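Local coordinates for glycoside hydrolase (Streptococcus pneumoniae serotype 4, PDB 6ORH), which probably hydrolyses alpha-L-fucosidic linkages, releasing fucose from host-derived carbohydrates, at residues G388-A393 with S436-L441; P222-V227 with G410-Y415; A112-D117 with G160-F165. The protein carries 2 engineered substitutions. All blocks are in the same frame, centred on the assembly; numbering follows the deposited sequence.

Overall arrangement
Interactions 1 and 2 lie together, with centres about 10 Å apart, and both touch the second subunit. Gln389 ties them by hydrogen bonds to Leu223 O and Gln225 N. Interaction 1 is internal to the galactose-binding-like domain and relies on an arginine reaching backbone carbonyls. Interaction 2, the most buried, joins that domain to the catalytic barrel through methyl and ring contacts with one hydrogen bond. Interaction 3 sits on the other side of the chain's centre, its nearest atoms about 16 Å from those of interaction 2. It links a helix end and a turn of the barrel at a partly exposed place, where polar side chains and a water do the joining.

Interaction 1. Residues G388-A393 with S436-L441; sequences GQRIAA and SQALPL
Arg390 turns CG anti to its carbonyl carbon (chi1 -58°) and runs extended from CG to NE, past Ser436 and on to Ala438, Leu439 and Leu441. There its NH1 donates to Leu439 O at 2.8 Å (152° at the hydrogen), in the carbonyl plane and on a lone pair. Leu441 CD1 lies over one guanidinium face, offset toward the rim and 3.6 Å from Arg390 CZ, while Ala438 CB lies off the opposite side, at the NH1 end, 3.5 Å from Arg390 NH1. The backbone adds a nearly straight bond, Gln437 N to Arg390 O, at 2.8 Å and 172°. Ile391 and Ser436 form an antiparallel non-hydrogen-bonded pair, and Ser436 OG donates forward to Ala438 O at 2.7 Å, within the same loop. Ile391 CG1 meets Pro440 CB at 4.1 Å, their side chains crossing at about a right angle. The loop 437-440 joins strands 428-436 and 441-448, which belong to different sheets of the galactose-binding-like beta sandwich. Arg390 NH2 also bonds Leu387 O and Lys5 O, and Glu383 OE2 accepts from the backbone N atoms of Arg390 and Ile391. The guanidinium's hydrogens are thus directed at several backbone carbonyls, with apolar carbons of Leu441 and Ala438 on its opposite sides, which probably fixes its rotation.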
ATOM      1  N   GLY A 388       9.557 -16.561  16.634  1.00 16.35           N
ATOM      2  CA  GLY A 388      10.121 -15.833  15.500  1.00 15.08           C
ATOM      3  C   GLY A 388       9.127 -15.589  14.358  1.00 14.81           C
ATOM      4  O   GLY A 388       8.184 -16.355  14.128  1.00 14.47           O
ATOM      5  N   GLN A 389       9.345 -14.497  13.615  1.00 12.78           N
ATOM      6  CA  GLN A 389       8.473 -14.147  12.497  1.00 13.45           C
ATOM      7  C   GLN A 389       8.848 -14.979  11.268  1.00 13.19           C
ATOM      8  O   GLN A 389      10.043 -15.125  10.943  1.00 14.31           O
ATOM      9  CB  GLN A 389       8.688 -12.655  12.185  1.00 12.08           C
ATOM     10  CG  GLN A 389       7.700 -12.092  11.162  1.00 11.43           C
ATOM     11  CD  GLN A 389       7.828 -10.601  10.931  1.00 11.64           C
ATOM     12  OE1 GLN A 389       8.673  -9.948  11.550  1.00 11.75           O
ATOM     13  NE2 GLN A 389       6.976 -10.062  10.058  1.00 10.32           N
ATOM     14  N   ARG A 390       7.842 -15.498  10.543  1.00 12.61           N
ATOM     15  CA  ARG A 390       8.125 -16.495   9.510  1.00 12.64           C
ATOM     16  C   ARG A 390       7.415 -16.233   8.188  1.00 13.60           C
ATOM     17  O   ARG A 390       8.027 -16.378   7.126  1.00 13.26           O
ATOM     18  CB  ARG A 390       7.712 -17.896  10.014  1.00 14.13           C
ATOM     19  CG  ARG A 390       8.418 -18.317  11.300  1.00 13.80           C
ATOM     20  CD  ARG A 390       7.752 -19.538  11.973  1.00 15.55           C
ATOM     21  NE  ARG A 390       8.530 -19.845  13.147  1.00 15.42           N
ATOM     22  CZ  ARG A 390       9.038 -21.041  13.472  1.00 15.77           C
ATOM     23  NH1 ARG A 390       8.765 -22.117  12.739  1.00 16.58           N
ATOM     24  NH2 ARG A 390       9.778 -21.149  14.554  1.00 16.60           N
ATOM     25  N   ILE A 391       6.122 -15.861   8.228  1.00 13.08           N
ATOM     26  CA  ILE A 391       5.310 -15.856   7.015  1.00 12.95           C
ATOM     27  C   ILE A 391       5.733 -14.712   6.104  1.00 14.53           C
ATOM     28  O   ILE A 391       5.880 -13.593   6.586  1.00 14.32           O
ATOM     29  CB  ILE A 391       3.809 -15.783   7.353  1.00 13.10           C
ATOM     30  CG1 ILE A 391       3.397 -17.109   7.996  1.00 13.61           C
ATOM     31  CG2 ILE A 391       2.989 -15.505   6.096  1.00 13.06           C
ATOM     32  CD1 ILE A 391       2.033 -17.048   8.702  1.00 14.42           C
ATOM     33  N   ALA A 392       5.889 -15.008   4.815  1.00 12.83           N
ATOM     34  CA  ALA A 392       6.314 -14.013   3.843  1.00 12.46           C
ATOM     35  C   ALA A 392       5.271 -13.761   2.759  1.00 14.62           C
ATOM     36  O   ALA A 392       5.394 -12.783   2.002  1.00 14.75           O
ATOM     37  CB  ALA A 392       7.641 -14.454   3.238  1.00 13.14           C
ATOM     38  N   ALA A 393       4.258 -14.650   2.626  1.00 13.26           N
ATOM     39  CA  ALA A 393       3.193 -14.394   1.661  1.00 12.75           C
ATOM     40  C   ALA A 393       1.973 -15.229   2.009  1.00 13.40           C
ATOM     41  O   ALA A 393       2.112 -16.400   2.364  1.00 13.32           O
ATOM     42  CB  ALA A 393       3.623 -14.735   0.245  1.00 13.92           C
ATOM     43  N   SER A 436       6.996 -18.959   3.443  1.00 13.69           N
ATOM     44  CA  SER A 436       7.326 -18.829   4.845  1.00 13.29           C
ATOM     45  C   SER A 436       8.778 -19.231   5.055  1.00 14.15           C
ATOM     46  O   SER A 436       9.252 -20.188   4.419  1.00 15.06           O
ATOM     47  CB  SER A 436       6.355 -19.643   5.700  1.00 14.82           C
ATOM     48  OG  SER A 436       6.537 -19.413   7.076  1.00 15.66           O
ATOM     49  N   GLN A 437       9.474 -18.502   5.930  1.00 13.43           N
ATOM     50  CA  GLN A 437      10.887 -18.784   6.176  1.00 14.89           C
ATOM     51  C   GLN A 437      11.097 -20.061   6.977  1.00 15.84           C
ATOM     52  O   GLN A 437      12.209 -20.602   6.959  1.00 17.18           O
ATOM     53  CB  GLN A 437      11.570 -17.629   6.902  1.00 15.02           C
ATOM     54  CG  GLN A 437      11.434 -16.301   6.150  1.00 15.26           C
ATOM     55  CD  GLN A 437      12.383 -15.263   6.716  1.00 14.11           C
ATOM     56  OE1 GLN A 437      12.846 -15.339   7.853  1.00 12.98           O
ATOM     57  NE2 GLN A 437      12.743 -14.294   5.876  1.00 16.15           N
ATOM     58  N   ALA A 438      10.044 -20.507   7.684  1.00 15.00           N
ATOM     59  CA  ALA A 438      10.099 -21.709   8.503  1.00 14.90           C
ATOM     60  C   ALA A 438       8.671 -22.219   8.646  1.00 16.44           C
ATOM     61  O   ALA A 438       7.740 -21.577   8.157  1.00 16.16           O
ATOM     62  CB  ALA A 438      10.699 -21.423   9.857  1.00 15.98           C
ATOM     63  N   LEU A 439       8.502 -23.387   9.285  1.00 16.78           N
ATOM     64  CA  LEU A 439       7.148 -23.913   9.335  1.00 16.84           C
ATOM     65  C   LEU A 439       6.236 -22.891  10.012  1.00 16.30           C
ATOM     66  O   LEU A 439       6.593 -22.333  11.044  1.00 16.79           O
ATOM     67  CB  LEU A 439       7.122 -25.299   9.999  1.00 19.65           C
ATOM     68  CG  LEU A 439       7.240 -25.363  11.517  1.00 20.50           C
ATOM     69  CD1 LEU A 439       5.876 -25.205  12.177  1.00 20.04           C
ATOM     70  CD2 LEU A 439       7.869 -26.683  11.958  1.00 23.00           C
ATOM     71  N   PRO A 440       5.057 -22.572   9.424  1.00 16.17           N
ATOM     72  CA  PRO A 440       4.238 -21.485   9.957  1.00 16.73           C
ATOM     73  C   PRO A 440       3.496 -21.861  11.233  1.00 18.20           C
ATOM     74  O   PRO A 440       3.081 -23.019  11.369  1.00 19.40           O
ATOM     75  CB  PRO A 440       3.258 -21.128   8.835  1.00 17.17           C
ATOM     76  CG  PRO A 440       3.259 -22.336   7.896  1.00 19.43           C
ATOM     77  CD  PRO A 440       4.568 -23.066   8.127  1.00 17.71           C
ATOM     78  N   LEU A 441       3.367 -20.866  12.127  1.00 17.08           N
ATOM     79  CA  LEU A 441       2.480 -20.911  13.290  1.00 18.20           C
ATOM     80  C   LEU A 441       1.520 -19.731  13.202  1.00 18.87           C
ATOM     81  O   LEU A 441       1.912 -18.606  12.849  1.00 19.56           O
ATOM     82  CB  LEU A 441       3.274 -20.794  14.592  1.00 19.74           C
ATOM     83  CG  LEU A 441       4.254 -21.923  14.883  1.00 22.33           C
ATOM     84  CD1 LEU A 441       5.655 -21.479  14.495  1.00 21.67           C
ATOM     85  CD2 LEU A 441       4.217 -22.284  16.366  1.00 22.32           C
TER

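Interaction 2. Residues P222-V227 with G410-Y415; sequences PLWQKV and GHTVGY
The seam between the TIM-barrel catalytic domain and the galactose-binding-like domain runs through Thr412, in the loop after strand 403-410, where it meets Pro222, Leu223 and Trp224 ahead of the short strand 226-227 of the catalytic domain. Thr412 OG1 accepts from Leu223 N at 2.9 Å, and the N-H...O angle of 168° makes this a nearly straight bond. With OG1 between the backbone N and the carbonyl carbon (chi1 47°), CG2 stands beside the backbone N and serves the apolar half of the contact. This methyl lies over the face of the Trp224 indole, near its middle, 3.8 Å from Trp224 CE2, a CH-pi contact, and it also reaches Pro222 CB at 3.7 Å. A second CH-pi contact runs the other way: Pro222 CD lies over the His411 ring, 16° off its normal and displaced toward the rim, 3.6 Å from His411 ND1. Pro222 follows a cis peptide bond. His411 NE2 is hydrogen-bonded to His243 NE2 of the second subunit, which brings the dimer partner to the same seam, while His411 N bonds Asp221 OD2. Leu223 O and Gln225 N are both held by Gln389, so the catalytic-domain loop is held from two places on the sandwich. One backbone-to-hydroxyl hydrogen bond set among close apolar and ring contacts fits a fixed interface between a catalytic barrel and an appended carbohydrate-binding-type beta sandwich.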
ATOM      1  N   PRO A 222       5.969  -5.988   2.637  1.00 11.87           N
ATOM      2  CA  PRO A 222       6.095  -6.661   3.930  1.00 11.66           C
ATOM      3  C   PRO A 222       6.559  -5.724   5.044  1.00 10.80           C
ATOM      4  O   PRO A 222       7.166  -4.692   4.768  1.00 11.93           O
ATOM      5  CB  PRO A 222       7.237  -7.673   3.699  1.00 12.29           C
ATOM      6  CG  PRO A 222       8.054  -7.070   2.556  1.00 11.69           C
ATOM      7  CD  PRO A 222       7.023  -6.408   1.692  1.00 11.64           C
ATOM      8  N   LEU A 223       6.235  -6.099   6.294  1.00  9.96           N
ATOM      9  CA  LEU A 223       6.918  -5.522   7.452  1.00  9.91           C
ATOM     10  C   LEU A 223       7.569  -6.646   8.243  1.00 11.55           C
ATOM     11  O   LEU A 223       6.892  -7.352   9.009  1.00 11.12           O
ATOM     12  CB  LEU A 223       5.985  -4.683   8.346  1.00 10.59           C
ATOM     13  CG  LEU A 223       6.679  -4.166   9.630  1.00 10.05           C
ATOM     14  CD1 LEU A 223       7.833  -3.211   9.307  1.00 11.31           C
ATOM     15  CD2 LEU A 223       5.692  -3.529  10.625  1.00 11.48           C
ATOM     16  N   TRP A 224       8.888  -6.800   8.054  1.00 11.11           N
ATOM     17  CA  TRP A 224       9.702  -7.645   8.918  1.00 10.50           C
ATOM     18  C   TRP A 224      10.139  -6.823  10.128  1.00 10.53           C
ATOM     19  O   TRP A 224      10.730  -5.735   9.967  1.00 10.83           O
ATOM     20  CB  TRP A 224      10.925  -8.157   8.130  1.00 11.28           C
ATOM     21  CG  TRP A 224      10.526  -8.989   6.951  1.00 11.59           C
ATOM     22  CD1 TRP A 224      10.440  -8.644   5.624  1.00 11.74           C
ATOM     23  CD2 TRP A 224      10.151 -10.376   7.035  1.00 11.82           C
ATOM     24  NE1 TRP A 224      10.027  -9.726   4.867  1.00 11.84           N
ATOM     25  CE2 TRP A 224       9.856 -10.795   5.720  1.00 11.86           C
ATOM     26  CE3 TRP A 224      10.015 -11.269   8.119  1.00 12.31           C
ATOM     27  CZ2 TRP A 224       9.405 -12.090   5.447  1.00 12.26           C
ATOM     28  CZ3 TRP A 224       9.622 -12.570   7.842  1.00 11.52           C
ATOM     29  CH2 TRP A 224       9.339 -12.957   6.524  1.00 11.86           C
ATOM     30  N   GLN A 225       9.795  -7.299  11.330  1.00 10.18           N
ATOM     31  CA  GLN A 225      10.184  -6.591  12.550  1.00 10.16           C
ATOM     32  C   GLN A 225      11.582  -7.048  12.961  1.00 10.72           C
ATOM     33  O   GLN A 225      11.779  -7.622  14.034  1.00 11.41           O
ATOM     34  CB  GLN A 225       9.146  -6.845  13.658  1.00 11.14           C
ATOM     35  CG  GLN A 225       7.790  -6.234  13.339  1.00 11.32           C
ATOM     36  CD  GLN A 225       7.736  -4.735  13.525  1.00 11.28           C
ATOM     37  OE1 GLN A 225       8.583  -3.972  13.051  1.00 11.50           O
ATOM     38  NE2 GLN A 225       6.709  -4.267  14.233  1.00 12.06           N
ATOM     39  N   LYS A 226      12.543  -6.800  12.073  1.00 10.94           N
ATOM     40  CA  LYS A 226      13.933  -7.226  12.275  1.00 10.66           C
ATOM     41  C   LYS A 226      14.783  -6.469  11.254  1.00 10.73           C
ATOM     42  O   LYS A 226      14.305  -6.176  10.149  1.00 10.99           O
ATOM     43  CB  LYS A 226      14.100  -8.760  12.128  1.00 10.66           C
ATOM     44  CG  LYS A 226      13.564  -9.396  10.849  1.00 10.82           C
ATOM     45  CD  LYS A 226      13.890 -10.906  10.815  1.00 10.88           C
ATOM     46  CE  LYS A 226      13.334 -11.606   9.587  1.00 11.31           C
ATOM     47  NZ  LYS A 226      13.729 -13.055   9.553  1.00 12.40           N
ATOM     48  N   VAL A 227      16.047  -6.203  11.626  1.00 10.91           N
ATOM     49  CA  VAL A 227      17.002  -5.498  10.768  1.00 11.22           C
ATOM     50  C   VAL A 227      18.397  -5.975  11.142  1.00 11.02           C
ATOM     51  O   VAL A 227      18.575  -6.616  12.154  1.00 12.24           O
ATOM     52  CB  VAL A 227      16.929  -3.971  10.988  1.00 12.13           C
ATOM     53  CG1 VAL A 227      15.645  -3.341  10.431  1.00 13.55           C
ATOM     54  CG2 VAL A 227      17.184  -3.563  12.432  1.00 13.21           C
ATOM     55  N   GLY A 410      -1.453 -10.550   1.040  1.00 13.85           N
ATOM     56  CA  GLY A 410      -0.424  -9.792   1.733  1.00 14.54           C
ATOM     57  C   GLY A 410       0.917 -10.503   1.708  1.00 13.93           C
ATOM     58  O   GLY A 410       1.079 -11.599   1.146  1.00 14.08           O
ATOM     59  N   HIS A 411       1.901  -9.836   2.310  1.00 12.58           N
ATOM     60  CA  HIS A 411       3.199 -10.445   2.518  1.00 12.13           C
ATOM     61  C   HIS A 411       3.279 -11.031   3.927  1.00 12.99           C
ATOM     62  O   HIS A 411       3.063 -12.237   4.119  1.00 12.94           O
ATOM     63  CB  HIS A 411       4.309  -9.394   2.291  1.00 11.98           C
ATOM     64  CG  HIS A 411       4.427  -8.912   0.890  1.00 11.50           C
ATOM     65  ND1 HIS A 411       5.481  -9.278   0.070  1.00 13.40           N
ATOM     66  CD2 HIS A 411       3.662  -8.070   0.173  1.00 12.51           C
ATOM     67  CE1 HIS A 411       5.340  -8.678  -1.102  1.00 12.31           C
ATOM     68  NE2 HIS A 411       4.236  -7.941  -1.066  1.00 13.14           N
ATOM     69  N   THR A 412       3.616 -10.182   4.914  1.00 11.80           N
ATOM     70  CA  THR A 412       3.845 -10.617   6.286  1.00 11.92           C
ATOM     71  C   THR A 412       2.545 -10.660   7.096  1.00 12.23           C
ATOM     72  O   THR A 412       1.510 -10.078   6.731  1.00 12.89           O
ATOM     73  CB  THR A 412       4.858  -9.684   6.976  1.00 11.31           C
ATOM     74  OG1 THR A 412       4.448  -8.333   6.684  1.00 12.32           O
ATOM     75  CG2 THR A 412       6.267  -9.892   6.454  1.00 12.86           C
ATOM     76  N   VAL A 413       2.639 -11.368   8.220  1.00 12.03           N
ATOM     77  CA  VAL A 413       1.602 -11.363   9.236  1.00 11.91           C
ATOM     78  C   VAL A 413       2.164 -10.621  10.451  1.00 12.52           C
ATOM     79  O   VAL A 413       1.672  -9.544  10.798  1.00 13.16           O
ATOM     80  CB  VAL A 413       1.159 -12.813   9.537  1.00 11.44           C
ATOM     81  CG1 VAL A 413       0.228 -12.854  10.756  1.00 12.24           C
ATOM     82  CG2 VAL A 413       0.415 -13.424   8.336  1.00 11.07           C
ATOM     83  N   GLY A 414       3.180 -11.191  11.108  1.00 12.43           N
ATOM     84  CA  GLY A 414       3.776 -10.548  12.272  1.00 13.16           C
ATOM     85  C   GLY A 414       2.935 -10.760  13.539  1.00 13.24           C
ATOM     86  O   GLY A 414       2.182 -11.741  13.644  1.00 14.91           O
ATOM     87  N   TYR A 415       3.029  -9.812  14.480  1.00 12.66           N
ATOM     88  CA  TYR A 415       2.302  -9.933  15.730  1.00 13.60           C
ATOM     89  C   TYR A 415       0.792  -9.976  15.469  1.00 14.27           C
ATOM     90  O   TYR A 415       0.032 -10.703  16.127  1.00 14.26           O
ATOM     91  CB  TYR A 415       2.602  -8.724  16.620  1.00 14.46           C
ATOM     92  CG  TYR A 415       2.068  -8.915  18.014  1.00 15.44           C
ATOM     93  CD1 TYR A 415       2.814  -9.611  18.952  1.00 17.22           C
ATOM     94  CD2 TYR A 415       0.822  -8.413  18.352  1.00 16.59           C
ATOM     95  CE1 TYR A 415       2.311  -9.831  20.227  1.00 19.14           C
ATOM     96  CE2 TYR A 415       0.301  -8.625  19.621  1.00 16.51           C
ATOM     97  CZ  TYR A 415       1.054  -9.347  20.540  1.00 17.23           C
ATOM     98  OH  TYR A 415       0.627  -9.535  21.827  1.00 21.12           O
TER

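Interaction 3. Residues A112-D117 with G160-F165; sequences AATEFD and GNAGKF
Thr114, in the last turn of helix 105-116, comes within 4.5 Å of Asn161, CA to CA, where Asn161 opens a type I' beta turn to Lys164, and the helix itself closes in a Schellman motif with Asp117 at positive phi. Thr114 OG1 accepts from Ala162 N at 2.9 Å along an almost straight N-H...O line. The same hydroxyl is hydrogen-bonded to Ser110 O one turn back in the helix, which probably holds the hydroxyl in this rotation. The Thr114 methyl CG2 rests alongside Ala162, 4.2 Å from Ala162 CB. The helix leads into strand 119-124 and the turn into strand 167-169, parallel neighbours in the TIM barrel; the contact lies where these strands begin, the end of such barrels away from the catalytic face. Asn161 CG is anti to its backbone N (chi1 177°), and from there ND2 reaches two carboxylates and OD1 takes a water. ND2 donates to Asp117 OD1 at 2.9 Å (170° at the hydrogen); Asp117 OD1 lies in the Asn161 amide plane and is met on its anti side, somewhat out of the carboxylate plane, and the carboxylate and amide planes are 58° apart. ND2 also bonds Asp119 OD1. A water donates to Asn161 OD1 at 2.7 Å and to Thr114 O at 2.9 Å, bridging the amide oxygen to a carbonyl of the helix's last turn.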
ATOM      1  N   ALA A 112       0.413  11.840  37.365  1.00 15.01           N
ATOM      2  CA  ALA A 112      -0.821  11.414  36.701  1.00 13.81           C
ATOM      3  C   ALA A 112      -0.677  10.027  36.063  1.00 13.72           C
ATOM      4  O   ALA A 112      -1.546   9.165  36.193  1.00 14.09           O
ATOM      5  CB  ALA A 112      -1.261  12.471  35.714  1.00 14.48           C
ATOM      6  N   ALA A 113       0.426   9.790  35.329  1.00 12.64           N
ATOM      7  CA  ALA A 113       0.634   8.473  34.758  1.00 13.28           C
ATOM      8  C   ALA A 113       0.635   7.392  35.826  1.00 14.06           C
ATOM      9  O   ALA A 113       0.122   6.310  35.583  1.00 14.09           O
ATOM     10  CB  ALA A 113       1.956   8.441  34.006  1.00 13.09           C
ATOM     11  N   THR A 114       1.268   7.658  36.977  1.00 15.23           N
ATOM     12  CA  THR A 114       1.284   6.647  38.024  1.00 16.19           C
ATOM     13  C   THR A 114      -0.150   6.338  38.493  1.00 16.69           C
ATOM     14  O   THR A 114      -0.547   5.165  38.626  1.00 17.08           O
ATOM     15  CB  THR A 114       2.213   7.098  39.147  1.00 16.13           C
ATOM     16  OG1 THR A 114       3.534   7.217  38.587  1.00 15.53           O
ATOM     17  CG2 THR A 114       2.228   6.127  40.306  1.00 18.04           C
ATOM     18  N   GLU A 115      -0.932   7.401  38.678  1.00 16.91           N
ATOM     19  CA  GLU A 115      -2.315   7.239  39.127  1.00 16.53           C
ATOM     20  C   GLU A 115      -3.119   6.375  38.154  1.00 17.79           C
ATOM     21  O   GLU A 115      -3.893   5.488  38.570  1.00 18.73           O
ATOM     22  CB  GLU A 115      -2.959   8.613  39.295  1.00 17.26           C
ATOM     23  CG  GLU A 115      -4.403   8.503  39.777  1.00 20.15           C
ATOM     24  CD  GLU A 115      -5.194   9.794  39.829  1.00 21.96           C
ATOM     25  OE1 GLU A 115      -4.640  10.875  39.573  1.00 21.02           O
ATOM     26  OE2 GLU A 115      -6.397   9.690  40.154  1.00 25.02           O
ATOM     27  N   PHE A 116      -2.900   6.589  36.852  1.00 15.16           N
ATOM     28  CA  PHE A 116      -3.680   5.937  35.806  1.00 15.99           C
ATOM     29  C   PHE A 116      -3.014   4.662  35.283  1.00 15.67           C
ATOM     30  O   PHE A 116      -3.551   4.025  34.369  1.00 17.18           O
ATOM     31  CB  PHE A 116      -3.964   6.923  34.667  1.00 17.25           C
ATOM     32  CG  PHE A 116      -5.097   7.869  34.972  1.00 17.75           C
ATOM     33  CD1 PHE A 116      -4.872   9.053  35.662  1.00 17.79           C
ATOM     34  CD2 PHE A 116      -6.392   7.569  34.567  1.00 17.34           C
ATOM     35  CE1 PHE A 116      -5.917   9.919  35.961  1.00 18.56           C
ATOM     36  CE2 PHE A 116      -7.432   8.451  34.832  1.00 16.99           C
ATOM     37  CZ  PHE A 116      -7.189   9.611  35.538  1.00 17.93           C
ATOM     38  N   ASP A 117      -1.853   4.284  35.855  1.00 15.63           N
ATOM     39  CA  ASP A 117      -1.091   3.147  35.344  1.00 16.24           C
ATOM     40  C   ASP A 117      -0.890   3.304  33.835  1.00 15.17           C
ATOM     41  O   ASP A 117      -1.144   2.398  33.042  1.00 16.03           O
ATOM     42  CB  ASP A 117      -1.759   1.804  35.663  1.00 17.86           C
ATOM     43  CG  ASP A 117      -0.843   0.616  35.423  1.00 20.53           C
ATOM     44  OD1 ASP A 117       0.396   0.816  35.418  1.00 19.82           O
ATOM     45  OD2 ASP A 117      -1.375  -0.503  35.191  1.00 22.13           O
ATOM     46  N   GLY A 160       8.320   8.726  35.806  1.00 13.40           N
ATOM     47  CA  GLY A 160       7.913   7.466  35.216  1.00 13.47           C
ATOM     48  C   GLY A 160       6.589   7.019  35.814  1.00 12.79           C
ATOM     49  O   GLY A 160       6.007   7.735  36.633  1.00 14.33           O
ATOM     50  N   ASN A 161       6.178   5.817  35.417  1.00 14.36           N
ATOM     51  CA  ASN A 161       5.022   5.150  35.994  1.00 13.47           C
ATOM     52  C   ASN A 161       5.544   4.371  37.199  1.00 13.66           C
ATOM     53  O   ASN A 161       6.158   3.327  37.028  1.00 13.94           O
ATOM     54  CB  ASN A 161       4.387   4.238  34.944  1.00 14.29           C
ATOM     55  CG  ASN A 161       3.214   3.438  35.479  1.00 14.42           C
ATOM     56  OD1 ASN A 161       2.753   3.706  36.579  1.00 16.87           O
ATOM     57  ND2 ASN A 161       2.666   2.541  34.673  1.00 15.37           N
ATOM     58  N   ALA A 162       5.341   4.928  38.410  1.00 15.44           N
ATOM     59  CA  ALA A 162       5.882   4.332  39.638  1.00 15.73           C
ATOM     60  C   ALA A 162       7.378   4.077  39.498  1.00 16.95           C
ATOM     61  O   ALA A 162       7.849   2.975  39.771  1.00 18.25           O
ATOM     62  CB  ALA A 162       5.123   3.072  40.009  1.00 17.01           C
ATOM     63  N   GLY A 163       8.088   5.085  38.973  1.00 16.03           N
ATOM     64  CA  GLY A 163       9.534   5.026  38.851  1.00 16.31           C
ATOM     65  C   GLY A 163      10.032   4.282  37.621  1.00 15.93           C
ATOM     66  O   GLY A 163      11.245   4.144  37.433  1.00 17.22           O
ATOM     67  N   LYS A 164       9.119   3.797  36.781  1.00 14.98           N
ATOM     68  CA  LYS A 164       9.534   2.954  35.674  1.00 15.46           C
ATOM     69  C   LYS A 164       9.327   3.700  34.362  1.00 14.10           C
ATOM     70  O   LYS A 164       8.275   4.312  34.149  1.00 13.22           O
ATOM     71  CB  LYS A 164       8.755   1.637  35.672  1.00 16.98           C
ATOM     72  CG  LYS A 164       9.227   0.620  34.645  1.00 18.86           C
ATOM     73  CD  LYS A 164       8.513  -0.719  34.812  1.00 24.06           C
ATOM     74  CE  LYS A 164       9.130  -1.849  34.018  1.00 27.01           C
ATOM     75  NZ  LYS A 164      10.492  -2.182  34.497  1.00 27.32           N
ATOM     76  N   PHE A 165      10.339   3.623  33.477  1.00 12.18           N
ATOM     77  CA  PHE A 165      10.171   4.055  32.092  1.00 12.42           C
ATOM     78  C   PHE A 165      10.181   2.871  31.132  1.00 11.98           C
ATOM     79  O   PHE A 165      10.964   1.921  31.261  1.00 13.75           O
ATOM     80  CB  PHE A 165      11.295   5.023  31.695  1.00 12.21           C
ATOM     81  CG  PHE A 165      11.035   6.417  32.197  1.00 12.35           C
ATOM     82  CD1 PHE A 165      10.309   7.314  31.418  1.00 14.45           C
ATOM     83  CD2 PHE A 165      11.527   6.841  33.429  1.00 13.96           C
ATOM     84  CE1 PHE A 165      10.057   8.603  31.879  1.00 13.41           C
ATOM     85  CE2 PHE A 165      11.240   8.120  33.897  1.00 14.19           C
ATOM     86  CZ  PHE A 165      10.513   9.002  33.126  1.00 13.82           C
TER
HETATM   87  O   HOH W   1       1.065   2.781  38.490  1.00 23.34           O